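2',5'-phosphodiesterase 12 (Homo sapiens, PDB 4Z0V) belongs to the endonuclease/exonuclease/phosphatase family, joining a DNase I-like domain to an N-terminal domain of the E-set clan. Local coordinates at residues R42-A47 / R76-C81; R17-G22 / L95-V100. One frame throughout, in Å; residues are numbered along the deposited sequence.

Interaction 1 of 2, residues R42-A47 / R76-C81; sequences RWYKEA and RLKLHC
W43 turns its CG anti to its own carbonyl carbon (chi1 -76°), while L79 across the strand pair has CG anti to the backbone N (chi1 170°). The two side chains cross obliquely, and L79 CD1 comes to rest over one face of the indole, 3.7 Å from the centroid of the five-membered ring, a CH-pi contact. L77 CB lies near the plane of the indole, at the edge by CZ3 of the six-membered ring. The Y44, K78 and H80 side chains share the other face of the sheet. H80 CB and the carbonyl oxygen of K78 lie in plane at the edge of the Y44 ring. K78 NZ stands 5.3 Å from the centroid of that ring, at most a weak attraction; its salt bridge is with E94.

The backbones form a regular antiparallel pairing. R42 and H80 exchange two hydrogen bonds, as do Y44 and K78, and E46 N donates to R76 O at 3.0 Å. The extended E46 chain brings OE2 to R76 N, which donates to it at 2.9 Å on the anti side. A water bridges E46 OE1 (2.7 Å) to R76 NE (2.8 Å), lying in the guanidinium plane, and R76 NH2 forms a salt bridge with E96.

One carboxylate thus serves the main-chain N-H groups of R76 and G53 and, through water, a guanidinium: polar bonding holds the pair together at E46 and R76, whereas W43, L77 and L79 make the face they share apolar.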
loop_
_atom_site.group_PDB
_atom_site.type_symbol
_atom_site.label_atom_id
_atom_site.label_comp_id
_atom_site.label_asym_id
_atom_site.label_seq_id
_atom_site.Cartn_x
_atom_site.Cartn_y
_atom_site.Cartn_z
ATOM N N ARG A 42 5.404 10.414 -26.774
ATOM C CA ARG A 42 6.474 9.825 -27.575
ATOM C C ARG A 42 7.751 9.925 -26.775
ATOM O O ARG A 42 8.062 10.994 -26.281
ATOM C CB ARG A 42 6.623 10.508 -28.953
ATOM C CG ARG A 42 7.787 9.955 -29.794
ATOM C CD ARG A 42 7.601 8.487 -30.186
ATOM N NE ARG A 42 6.630 8.336 -31.277
ATOM C CZ ARG A 42 6.499 7.235 -32.007
ATOM N NH1 ARG A 42 5.590 7.175 -32.972
ATOM N NH2 ARG A 42 7.267 6.182 -31.772
ATOM N N TRP A 43 8.474 8.826 -26.652
ATOM C CA TRP A 43 9.716 8.818 -25.905
ATOM C C TRP A 43 10.898 8.813 -26.852
ATOM O O TRP A 43 10.896 8.082 -27.854
ATOM C CB TRP A 43 9.779 7.597 -24.993
ATOM C CG TRP A 43 8.919 7.738 -23.775
ATOM C CD1 TRP A 43 7.631 7.295 -23.610
ATOM C CD2 TRP A 43 9.331 8.265 -22.519
ATOM N NE1 TRP A 43 7.207 7.559 -22.324
ATOM C CE2 TRP A 43 8.240 8.134 -21.628
ATOM C CE3 TRP A 43 10.546 8.802 -22.040
ATOM C CZ2 TRP A 43 8.311 8.572 -20.299
ATOM C CZ3 TRP A 43 10.606 9.241 -20.729
ATOM C CH2 TRP A 43 9.503 9.110 -19.875
ATOM N N TYR A 44 11.936 9.562 -26.477
ATOM C CA TYR A 44 13.212 9.641 -27.181
ATOM C C TYR A 44 14.358 9.287 -26.284
ATOM O O TYR A 44 14.266 9.440 -25.064
ATOM C CB TYR A 44 13.485 11.045 -27.713
ATOM C CG TYR A 44 12.414 11.566 -28.624
ATOM C CD1 TYR A 44 11.252 12.134 -28.108
ATOM C CD2 TYR A 44 12.597 11.584 -30.007
ATOM C CE1 TYR A 44 10.269 12.658 -28.949
ATOM C CE2 TYR A 44 11.625 12.113 -30.857
ATOM C CZ TYR A 44 10.460 12.644 -30.319
ATOM O OH TYR A 44 9.484 13.158 -31.136
ATOM N N LYS A 45 15.455 8.852 -26.890
ATOM C CA LYS A 45 16.683 8.602 -26.156
ATOM C C LYS A 45 17.795 9.360 -26.865
ATOM O O LYS A 45 17.702 9.618 -28.061
ATOM C CB LYS A 45 16.989 7.093 -26.043
ATOM C CG LYS A 45 17.316 6.445 -27.390
ATOM C CD LYS A 45 17.285 4.912 -27.389
ATOM C CE LYS A 45 17.515 4.389 -28.796
ATOM N NZ LYS A 45 17.888 2.948 -28.811
ATOM N N GLU A 46 18.830 9.755 -26.126
ATOM C CA GLU A 46 19.968 10.433 -26.717
ATOM C C GLU A 46 20.505 9.584 -27.839
ATOM O O GLU A 46 20.559 8.364 -27.699
ATOM C CB GLU A 46 21.042 10.652 -25.658
ATOM C CG GLU A 46 21.090 12.059 -25.151
ATOM C CD GLU A 46 22.214 12.235 -24.159
ATOM O OE1 GLU A 46 22.995 13.198 -24.323
ATOM O OE2 GLU A 46 22.359 11.366 -23.268
ATOM N N ALA A 47 20.803 10.204 -28.985
ATOM C CA ALA A 47 21.305 9.491 -30.159
ATOM C C ALA A 47 22.610 8.752 -29.846
ATOM O O ALA A 47 22.803 7.608 -30.265
ATOM C CB ALA A 47 21.506 10.465 -31.311
ATOM N N ARG A 76 20.435 9.850 -21.786
ATOM C CA ARG A 76 19.334 10.602 -21.206
ATOM C C ARG A 76 18.091 10.263 -22.035
ATOM O O ARG A 76 18.209 9.778 -23.167
ATOM C CB ARG A 76 19.610 12.114 -21.228
ATOM C CG ARG A 76 20.776 12.453 -20.272
ATOM C CD ARG A 76 20.810 13.887 -19.796
ATOM N NE ARG A 76 21.184 14.818 -20.861
ATOM C CZ ARG A 76 20.376 15.731 -21.390
ATOM N NH1 ARG A 76 20.813 16.534 -22.350
ATOM N NH2 ARG A 76 19.125 15.852 -20.963
ATOM N N LEU A 77 16.917 10.528 -21.484
ATOM C CA LEU A 77 15.652 10.273 -22.186
ATOM C C LEU A 77 14.894 11.560 -22.308
ATOM O O LEU A 77 15.130 12.501 -21.555
ATOM C CB LEU A 77 14.818 9.241 -21.362
ATOM C CG LEU A 77 15.488 7.908 -21.026
ATOM C CD1 LEU A 77 14.546 7.073 -20.083
ATOM C CD2 LEU A 77 15.801 7.105 -22.305
ATOM N N LYS A 78 13.960 11.617 -23.244
ATOM C CA LYS A 78 13.141 12.805 -23.380
ATOM C C LYS A 78 11.713 12.358 -23.662
ATOM O O LYS A 78 11.509 11.448 -24.462
ATOM C CB LYS A 78 13.676 13.679 -24.548
ATOM C CG LYS A 78 12.841 14.955 -24.781
ATOM C CD LYS A 78 13.484 15.918 -25.759
ATOM C CE LYS A 78 13.115 15.634 -27.187
ATOM N NZ LYS A 78 13.439 16.791 -28.047
ATOM N N LEU A 79 10.742 12.993 -23.011
ATOM C CA LEU A 79 9.331 12.699 -23.274
ATOM C C LEU A 79 8.697 13.889 -23.952
ATOM O O LEU A 79 8.834 15.012 -23.463
ATOM C CB LEU A 79 8.552 12.368 -21.969
ATOM C CG LEU A 79 6.987 12.280 -22.087
ATOM C CD1 LEU A 79 6.546 11.106 -22.970
ATOM C CD2 LEU A 79 6.328 12.194 -20.691
ATOM N N HIS A 80 8.006 13.636 -25.070
ATOM C CA HIS A 80 7.145 14.598 -25.733
ATOM C C HIS A 80 5.739 14.257 -25.338
ATOM O O HIS A 80 5.331 13.108 -25.518
ATOM C CB HIS A 80 7.256 14.540 -27.274
ATOM C CG HIS A 80 6.177 15.338 -27.969
ATOM N ND1 HIS A 80 4.862 14.864 -28.078
ATOM C CD2 HIS A 80 6.235 16.576 -28.509
ATOM C CE1 HIS A 80 4.182 15.820 -28.691
ATOM N NE2 HIS A 80 4.972 16.861 -28.995
ATOM N N CYS A 81 4.946 15.248 -24.947
ATOM C CA CYS A 81 3.548 14.955 -24.695
ATOM C C CYS A 81 2.668 16.107 -25.128
ATOM O O CYS A 81 2.991 17.270 -24.885
ATOM C CB CYS A 81 3.290 14.553 -23.251
ATOM S SG CYS A 81 4.185 15.533 -22.046
HETATM O O HOH W 1 23.736 14.353 -21.969
#

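Interaction 2 of 2, residues R17-G22 / L95-V100; sequences RYIMAG and LESVCV
I19 packs against S97 and C99 in the apolar part of this contact. The ethyl branch of I19 does the touching: CD1 lies 3.7 Å from S97 CB and 3.8 Å from C99 SG, and CG1 also nears the sulphur. I19 CG1 is anti to the carbonyl carbon (chi1 -69°) and chi2 is extended, which places CD1 against S97 CB and C99 SG. The same isoleucine also packs on V25 and on L77.

C99 SG also comes close to the main chain of the loop, 3.2 Å from R17 O. A chi1 of 59° sets the sulphur between the backbone N and the carbonyl carbon of C99, where it meets both the R17 carbonyl and the I19 side chain.

Water supplies the link between the two backbones. It accepts from I19 N at 2.9 Å and lies 3.0 Å from V100 O, to which it can donate, although more acceptors surround it than it has protons.

Within 95-100, S97 OG donates to C99 O at 2.8 Å, nearly along the C=O axis, and is also hydrogen-bonded to L77 N. This hydroxyl therefore ties the turn through V98 to the neighbouring strand 77-82, while its own CB faces the isoleucine.

With no clear direct hydrogen bond across it, the contact between the loop 17-22 and the chain leaving strand 93-96 rests on a small apolar patch and a bridging water, and the S97 OG bond to C99 O probably limits the freedom of the chain that I19 packs against.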
loop_
_atom_site.group_PDB
_atom_site.type_symbol
_atom_site.label_atom_id
_atom_site.label_comp_id
_atom_site.label_asym_id
_atom_site.label_seq_id
_atom_site.Cartn_x
_atom_site.Cartn_y
_atom_site.Cartn_z
ATOM N N ARG A 17 14.038 11.343 -10.873
ATOM C CA ARG A 17 15.445 11.777 -10.817
ATOM C C ARG A 17 16.402 10.647 -10.989
ATOM O O ARG A 17 17.580 10.870 -11.250
ATOM C CB ARG A 17 15.745 12.411 -9.456
ATOM C CG ARG A 17 15.015 13.667 -9.276
ATOM C CD ARG A 17 15.622 14.501 -8.196
ATOM N NE ARG A 17 14.800 15.688 -8.126
ATOM C CZ ARG A 17 15.024 16.786 -8.827
ATOM N NH1 ARG A 17 14.175 17.790 -8.771
ATOM N NH2 ARG A 17 16.114 16.893 -9.580
ATOM N N TYR A 18 15.914 9.452 -10.720
ATOM C CA TYR A 18 16.643 8.206 -10.762
ATOM C C TYR A 18 15.951 7.319 -11.794
ATOM O O TYR A 18 14.765 7.044 -11.663
ATOM C CB TYR A 18 16.631 7.580 -9.351
ATOM C CG TYR A 18 17.747 6.611 -9.021
ATOM C CD1 TYR A 18 18.328 6.591 -7.757
ATOM C CD2 TYR A 18 18.165 5.654 -9.942
ATOM C CE1 TYR A 18 19.355 5.699 -7.446
ATOM C CE2 TYR A 18 19.194 4.765 -9.645
ATOM C CZ TYR A 18 19.778 4.781 -8.394
ATOM O OH TYR A 18 20.778 3.883 -8.112
ATOM N N ILE A 19 16.662 6.971 -12.869
ATOM C CA ILE A 19 16.116 6.136 -13.925
ATOM C C ILE A 19 17.015 4.903 -14.047
ATOM O O ILE A 19 18.224 5.061 -14.232
ATOM C CB ILE A 19 15.994 6.939 -15.252
ATOM C CG1 ILE A 19 14.891 8.018 -15.130
ATOM C CG2 ILE A 19 15.734 5.983 -16.429
ATOM C CD1 ILE A 19 14.846 9.019 -16.250
ATOM N N MET A 20 16.425 3.688 -13.964
ATOM C CA MET A 20 17.189 2.443 -14.076
ATOM C C MET A 20 16.704 1.572 -15.194
ATOM O O MET A 20 15.490 1.473 -15.427
ATOM C CB MET A 20 17.117 1.619 -12.776
ATOM C CG MET A 20 17.736 2.304 -11.624
ATOM S SD MET A 20 17.711 1.311 -10.114
ATOM C CE MET A 20 16.134 1.128 -9.898
ATOM N N ALA A 21 17.639 0.856 -15.835
ATOM C CA ALA A 21 17.301 -0.110 -16.881
ATOM C C ALA A 21 16.390 -1.195 -16.306
ATOM O O ALA A 21 16.677 -1.689 -15.223
ATOM C CB ALA A 21 18.573 -0.743 -17.424
ATOM N N GLY A 22 15.296 -1.506 -16.994
ATOM C CA GLY A 22 14.346 -2.522 -16.541
ATOM C C GLY A 22 13.337 -2.055 -15.513
ATOM O O GLY A 22 12.497 -2.855 -15.070
ATOM N N LEU A 95 10.013 17.152 -22.023
ATOM C CA LEU A 95 10.788 17.119 -20.803
ATOM C C LEU A 95 11.907 16.110 -20.927
ATOM O O LEU A 95 11.646 14.960 -21.268
ATOM C CB LEU A 95 9.859 16.757 -19.628
ATOM C CG LEU A 95 10.428 16.845 -18.212
ATOM C CD1 LEU A 95 11.165 18.148 -17.979
ATOM C CD2 LEU A 95 9.351 16.703 -17.219
ATOM N N GLU A 96 13.140 16.545 -20.627
ATOM C CA GLU A 96 14.320 15.682 -20.693
ATOM C C GLU A 96 14.707 15.252 -19.314
ATOM O O GLU A 96 14.588 16.048 -18.377
ATOM C CB GLU A 96 15.527 16.411 -21.309
ATOM C CG GLU A 96 15.331 16.963 -22.700
ATOM C CD GLU A 96 16.491 17.809 -23.182
ATOM O OE1 GLU A 96 17.600 17.700 -22.605
ATOM O OE2 GLU A 96 16.299 18.540 -24.179
ATOM N N SER A 97 15.225 14.024 -19.183
ATOM C CA SER A 97 15.762 13.569 -17.909
ATOM C C SER A 97 17.074 14.327 -17.654
ATOM O O SER A 97 17.785 14.669 -18.602
ATOM C CB SER A 97 16.001 12.063 -17.931
ATOM O OG SER A 97 17.082 11.724 -18.783
ATOM N N VAL A 98 17.375 14.605 -16.401
ATOM C CA VAL A 98 18.625 15.297 -16.064
ATOM C C VAL A 98 19.719 14.223 -15.889
ATOM O O VAL A 98 20.881 14.451 -16.228
ATOM C CB VAL A 98 18.415 16.195 -14.808
ATOM C CG1 VAL A 98 19.728 16.756 -14.301
ATOM C CG2 VAL A 98 17.444 17.331 -15.131
ATOM N N CYS A 99 19.312 13.034 -15.443
ATOM C CA CYS A 99 20.168 11.865 -15.219
ATOM C C CYS A 99 20.243 11.016 -16.467
ATOM O O CYS A 99 19.310 11.041 -17.263
ATOM C CB CYS A 99 19.581 11.043 -14.073
ATOM S SG CYS A 99 17.880 10.485 -14.394
ATOM N N VAL A 100 21.294 10.179 -16.579
ATOM C CA VAL A 100 21.350 9.142 -17.601
ATOM C C VAL A 100 20.721 7.867 -16.998
ATOM O O VAL A 100 20.671 7.710 -15.766
ATOM C CB VAL A 100 22.777 8.871 -18.145
ATOM C CG1 VAL A 100 23.338 10.109 -18.867
ATOM C CG2 VAL A 100 23.718 8.364 -17.041
HETATM O O HOH W 2 19.431 7.699 -13.056
#

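In the fold
The two interactions lie about 10 Å apart between centres, and all four segments belong to the N-terminal domain. Along the chain 17-22 comes first, then 42-47 and 76-81, and finally 95-100, so the chain between the two halves of interaction 2 contains both strands of interaction 1. Strands 77-82 and 93-96 are neighbours in one four-stranded antiparallel sheet, and probable backbone hydrogen bonds from L79 N to L95 O and from S97 N to L77 O join the interactions directly. Interaction 1 pairs the two inner strands; interaction 2 joins a loop to the chain just after 93-96, one of the two edge strands. Through Y18 and M20 that loop also contacts helix 159-172 of the DNase I-like part, linking the two domains.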